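Local coordinates for amphoterin-induced protein 1 (Mus musculus, PDB 2XOT), which promotes growth and fasciculation of hippocampal neurites, forms homodimers through its leucine-rich repeats and may mediate homophilic and heterophilic cell-cell adhesion, at the interface of chains A and B. Sequence-based numbering; all coordinates share one arbitrary frame. Chains: chain A/B, Amphoterin-induced protein 1.

Contact 1: the interface of chains A and B. Residues chain A 118, 120, 142, 144-145, 169; chain B 17-20, 22, 24.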
loop_
_atom_site.group_PDB
_atom_site.type_symbol
_atom_site.label_atom_id
_atom_site.label_comp_id
_atom_site.label_asym_id
_atom_site.label_seq_id
_atom_site.Cartn_x
_atom_site.Cartn_y
_atom_site.Cartn_z
ATOM N N LEU A 118 -8.712 9.901 4.261
ATOM C CA LEU A 118 -10.118 9.958 3.868
ATOM C C LEU A 118 -10.880 10.720 4.919
ATOM O O LEU A 118 -10.912 10.310 6.072
ATOM C CB LEU A 118 -10.736 8.562 3.780
ATOM C CG LEU A 118 -10.413 7.613 2.633
ATOM C CD1 LEU A 118 -9.034 7.712 2.183
ATOM C CD2 LEU A 118 -10.740 6.163 3.013
ATOM N N TYR A 120 -14.100 12.204 3.783
ATOM C CA TYR A 120 -15.273 12.534 2.993
ATOM C C TYR A 120 -16.507 12.230 3.814
ATOM O O TYR A 120 -16.462 11.433 4.754
ATOM C CB TYR A 120 -15.290 11.800 1.667
ATOM C CG TYR A 120 -15.422 10.288 1.746
ATOM C CD1 TYR A 120 -16.682 9.685 1.832
ATOM C CD2 TYR A 120 -14.303 9.458 1.708
ATOM C CE1 TYR A 120 -16.820 8.314 1.890
ATOM C CE2 TYR A 120 -14.438 8.057 1.769
ATOM C CZ TYR A 120 -15.705 7.502 1.869
ATOM O OH TYR A 120 -15.880 6.130 1.950
ATOM N N TYR A 142 -9.015 12.915 0.393
ATOM C CA TYR A 142 -10.440 12.891 0.006
ATOM C C TYR A 142 -11.258 13.750 0.947
ATOM O O TYR A 142 -11.309 13.486 2.167
ATOM C CB TYR A 142 -10.970 11.470 0.050
ATOM C CG TYR A 142 -10.400 10.548 -0.988
ATOM C CD1 TYR A 142 -11.078 10.306 -2.178
ATOM C CD2 TYR A 142 -9.215 9.856 -0.755
ATOM C CE1 TYR A 142 -10.588 9.412 -3.111
ATOM C CE2 TYR A 142 -8.704 8.992 -1.695
ATOM C CZ TYR A 142 -9.397 8.780 -2.869
ATOM O OH TYR A 142 -8.908 7.904 -3.797
ATOM N N SER A 144 -14.497 15.080 -0.233
ATOM C CA SER A 144 -15.867 15.131 -0.801
ATOM C C SER A 144 -16.971 15.193 0.242
ATOM O O SER A 144 -16.771 14.747 1.336
ATOM C CB SER A 144 -16.151 13.862 -1.569
ATOM O OG SER A 144 -15.393 13.879 -2.743
ATOM N N GLN A 145 -18.155 15.654 -0.155
ATOM C CA GLN A 145 -19.351 15.662 0.701
ATOM C C GLN A 145 -19.137 16.288 2.049
ATOM O O GLN A 145 -19.415 15.651 3.055
ATOM C CB GLN A 145 -19.896 14.254 0.941
ATOM C CG GLN A 145 -20.169 13.471 -0.301
ATOM C CD GLN A 145 -21.310 12.461 -0.188
ATOM O OE1 GLN A 145 -21.402 11.560 -1.023
ATOM N NE2 GLN A 145 -22.180 12.602 0.822
ATOM N N ASP A 169 -9.644 15.396 -3.662
ATOM C CA ASP A 169 -11.063 15.329 -3.990
ATOM C C ASP A 169 -11.860 16.350 -3.174
ATOM O O ASP A 169 -12.077 16.176 -1.963
ATOM C CB ASP A 169 -11.560 13.927 -3.738
ATOM C CG ASP A 169 -13.019 13.749 -4.104
ATOM O OD1 ASP A 169 -13.600 14.655 -4.762
ATOM O OD2 ASP A 169 -13.570 12.701 -3.693
ATOM N N LEU B 17 -22.207 5.736 -1.377
ATOM C CA LEU B 17 -21.618 7.043 -1.280
ATOM C C LEU B 17 -20.490 7.011 -2.277
ATOM O O LEU B 17 -19.629 6.150 -2.202
ATOM C CB LEU B 17 -21.001 7.234 0.091
ATOM C CG LEU B 17 -21.788 7.743 1.284
ATOM C CD1 LEU B 17 -21.033 7.322 2.579
ATOM C CD2 LEU B 17 -21.916 9.250 1.153
ATOM N N CYS B 18 -20.492 7.952 -3.207
ATOM C CA CYS B 18 -19.456 8.028 -4.204
ATOM C C CYS B 18 -18.572 9.253 -3.934
ATOM O O CYS B 18 -19.033 10.391 -3.997
ATOM C CB CYS B 18 -20.110 8.102 -5.569
ATOM S SG CYS B 18 -21.064 6.621 -5.894
ATOM N N ALA B 19 -17.313 8.986 -3.616
ATOM C CA ALA B 19 -16.314 10.002 -3.354
ATOM C C ALA B 19 -15.214 9.844 -4.406
ATOM O O ALA B 19 -14.292 9.060 -4.219
ATOM C CB ALA B 19 -15.762 9.784 -1.998
ATOM N N SER B 20 -15.314 10.592 -5.503
ATOM C CA SER B 20 -14.540 10.358 -6.734
ATOM C C SER B 20 -14.385 8.869 -6.984
ATOM O O SER B 20 -15.371 8.198 -7.268
ATOM C CB SER B 20 -13.202 11.126 -6.778
ATOM O OG SER B 20 -12.322 10.778 -5.725
ATOM N N ILE B 22 -13.765 6.376 -4.964
ATOM C CA ILE B 22 -14.176 5.470 -3.889
ATOM C C ILE B 22 -15.709 5.303 -3.781
ATOM O O ILE B 22 -16.427 6.285 -3.629
ATOM C CB ILE B 22 -13.662 5.984 -2.538
ATOM C CG1 ILE B 22 -12.124 5.896 -2.507
ATOM C CG2 ILE B 22 -14.296 5.194 -1.363
ATOM C CD1 ILE B 22 -11.529 6.338 -1.199
ATOM N N SER B 24 -18.431 3.814 -1.326
ATOM C CA SER B 24 -18.687 3.241 0.003
ATOM C C SER B 24 -20.158 2.817 0.037
ATOM O O SER B 24 -21.033 3.674 0.074
ATOM C CB SER B 24 -18.386 4.296 1.087
ATOM O OG SER B 24 -18.562 3.799 2.418
#
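B:Ile22 and B:Ala19 each lay a methyl group over the face of a chain A tyrosine, a compact example of how a repeat protein can bind its own copy through aromatic side chains. The tip of B:Ile22, its CD1, sits above the A:Tyr142 ring, 3.8 Å from the centroid and shifted toward the rim, with CZ the nearest ring atom at 3.6 Å. CD1 reaches that far because the isoleucine chain is fully extended (chi2 -178°). B:Ala19 CB lies in the same manner over A:Tyr120, 3.9 Å from the centroid and nearer the CG end. The far end of that tyrosine, its hydroxyl OH, comes up against B:Ser24 CB at 3.2 Å, and the ring thus bridges strands 17-19 and 22-24 of chain B. The A:Tyr120 ring stands between its own backbone N and carbonyl carbon (chi1 65°), a setting that points its face at B:Ala19 and its hydroxyl toward B:Ser24. A:Leu118 CG lies 4.2 Å from B:Ile22 CD1. An alanine in place of A:Tyr142 would probably leave B:Ile22 CD1 without its aromatic platform and open a gap between the B:Ile22 tip and the concave sheet.

Polar contact is slight. The hydroxyl OG of B:Ser20 gives a weak hydrogen bond to the carboxylate OD2 of A:Asp169 at 3.1 Å, and also lies 3.4 Å from A:Tyr142 CE1. The same hydroxyl makes a weak hydrogen bond to the carbonyl O of B:Ala19 in its own chain. At the other margin, the extended A:Gln145 turns its terminal amide toward B:Leu17, whose methyl CD2 is 3.5 Å from CD.

A:Leu118, A:Tyr142 and A:Asp169 come from strands 116-118, 140-142 and 167-169, successive rungs of the leucine-rich repeat sheet, with A:Tyr120, A:Ser144 and A:Gln145 just beyond two of them. Against these rungs lies the N-terminal cap of chain B, through strands 17-19 and 22-24.

Contact 2: the interface of chains A and B. Residues chain A 8-11; chain B 197-198, 225, 227-228.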
loop_
_atom_site.group_PDB
_atom_site.type_symbol
_atom_site.label_atom_id
_atom_site.label_comp_id
_atom_site.label_asym_id
_atom_site.label_seq_id
_atom_site.Cartn_x
_atom_site.Cartn_y
_atom_site.Cartn_z
ATOM N N SER A 8 -9.389 -18.602 22.976
ATOM C CA SER A 8 -9.219 -17.205 22.544
ATOM C C SER A 8 -7.749 -16.768 22.603
ATOM O O SER A 8 -6.978 -17.266 23.421
ATOM C CB SER A 8 -10.081 -16.277 23.410
ATOM N N VAL A 9 -7.378 -15.836 21.726
ATOM C CA VAL A 9 -6.038 -15.239 21.723
ATOM C C VAL A 9 -5.919 -14.294 22.927
ATOM O O VAL A 9 -6.733 -13.399 23.104
ATOM C CB VAL A 9 -5.778 -14.488 20.395
ATOM C CG1 VAL A 9 -4.425 -13.745 20.389
ATOM C CG2 VAL A 9 -5.895 -15.453 19.228
ATOM N N VAL A 10 -4.906 -14.530 23.756
ATOM C CA VAL A 10 -4.729 -13.842 25.039
ATOM C C VAL A 10 -4.593 -12.337 24.892
ATOM O O VAL A 10 -5.141 -11.577 25.696
ATOM C CB VAL A 10 -3.488 -14.414 25.769
ATOM C CG1 VAL A 10 -3.073 -13.542 26.933
ATOM C CG2 VAL A 10 -3.778 -15.840 26.215
ATOM N N SER A 11 -3.853 -11.915 23.869
ATOM C CA SER A 11 -3.634 -10.501 23.581
ATOM C C SER A 11 -4.816 -9.808 22.888
ATOM O O SER A 11 -4.797 -8.584 22.731
ATOM C CB SER A 11 -2.383 -10.307 22.707
ATOM O OG SER A 11 -2.448 -11.047 21.502
ATOM N N HIS B 197 -0.190 -20.034 16.007
ATOM C CA HIS B 197 -0.599 -19.968 17.413
ATOM C C HIS B 197 -2.097 -20.268 17.532
ATOM O O HIS B 197 -2.850 -20.165 16.562
ATOM C CB HIS B 197 -0.270 -18.600 18.059
ATOM C CG HIS B 197 -0.842 -17.434 17.326
ATOM N ND1 HIS B 197 -2.048 -16.850 17.671
ATOM C CD2 HIS B 197 -0.408 -16.782 16.225
ATOM C CE1 HIS B 197 -2.317 -15.879 16.820
ATOM N NE2 HIS B 197 -1.342 -15.820 15.932
ATOM N N ASN B 198 -2.493 -20.659 18.727
ATOM C CA ASN B 198 -3.873 -20.972 19.036
ATOM C C ASN B 198 -4.438 -22.117 18.182
ATOM O O ASN B 198 -5.546 -22.052 17.637
ATOM C CB ASN B 198 -4.741 -19.710 18.988
ATOM C CG ASN B 198 -6.036 -19.867 19.806
ATOM O OD1 ASN B 198 -6.046 -20.553 20.829
ATOM N ND2 ASN B 198 -7.138 -19.270 19.321
ATOM N N PHE B 225 3.416 -13.589 19.768
ATOM C CA PHE B 225 2.373 -14.541 20.168
ATOM C C PHE B 225 2.841 -15.685 21.041
ATOM O O PHE B 225 2.193 -16.741 21.089
ATOM C CB PHE B 225 1.716 -15.110 18.908
ATOM C CG PHE B 225 1.017 -14.070 18.102
ATOM C CD1 PHE B 225 -0.196 -13.558 18.530
ATOM C CD2 PHE B 225 1.566 -13.582 16.929
ATOM C CE1 PHE B 225 -0.846 -12.570 17.806
ATOM C CE2 PHE B 225 0.915 -12.592 16.219
ATOM C CZ PHE B 225 -0.291 -12.103 16.654
ATOM N N GLU B 227 2.625 -16.395 24.117
ATOM C CA GLU B 227 1.615 -16.846 25.065
ATOM C C GLU B 227 0.482 -17.652 24.389
ATOM O O GLU B 227 -0.285 -18.322 25.076
ATOM C CB GLU B 227 1.013 -15.632 25.809
ATOM N N ASP B 228 0.353 -17.588 23.065
ATOM C CA ASP B 228 -0.706 -18.369 22.372
ATOM C C ASP B 228 -0.193 -19.588 21.592
ATOM O O ASP B 228 -0.978 -20.299 20.925
ATOM C CB ASP B 228 -1.534 -17.456 21.468
ATOM C CG ASP B 228 -2.292 -16.411 22.248
ATOM O OD1 ASP B 228 -3.110 -16.786 23.125
ATOM O OD2 ASP B 228 -2.060 -15.211 21.986
HETATM O O HOH W 1 -4.530 -19.078 22.503
HETATM O O HOH W 2 -0.618 -13.074 22.404
#
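The stretch A:Val9-A:Val10 passes from an extended backbone to a helix-like one, and its amide N at A:Val10 meets the side chain of B:Asp228 in the 3-10 helix 226-228. That N-H gives a nearly straight hydrogen bond to carboxylate OD1, 3.0 Å long and 170° at the hydrogen, arriving on the syn side and somewhat out of the carboxylate plane. A:Val10 CG2 packs against the same oxygen, while the A:Val9 side chain crosses that of B:Asp228 at about a right angle, its CG1 meeting carboxylate OD2 at 3.2 Å. CG1 is anti to the backbone N (chi1 175°), and the other branch, CG2, is thereby turned toward B:Asn198, 4.0 Å from its amide ND2.

Two waters complete the grip on the acid. One lies 2.8 Å from B:Asp228 OD1 and also meets B:Asn198 OD1 and the A:Ser8 carbonyl; the other is 2.6 Å from OD2 and joins it to the hydroxyl OG of A:Ser11. Both carboxylate oxygens thus have polar partners, which is likely to hold the group's rotation. At the margin of the patch, B:His197 faces the A:Val9 branch, its CE1 4.3 Å from CG2, and its imidazole NE2 lies over the centre of the B:Phe225 phenyl face, 3.5 Å above the plane.

The chain A segment belongs to the N-terminal, LRRNT region, and its chain B partners belong to the C-terminal, LRRCT region.

About 38 Å separates the C-alpha centres of contact 1 and contact 2, which share no residue yet lie in one two-fold interface, so each has a twin with the chains exchanged. In both, the N-terminal part of one subunit meets its partner: in contact 1 the cap strands of B lie on the repeats of A, in contact 2 the N-terminal segment of A reaches the C-terminal region of B. Taken with the twins, each N-terminal region takes part in both kinds of contact, which suggests an antiparallel pairing that fits homodimerisation through the repeats. The first contact is chiefly apolar, the second polar and partly water-mediated.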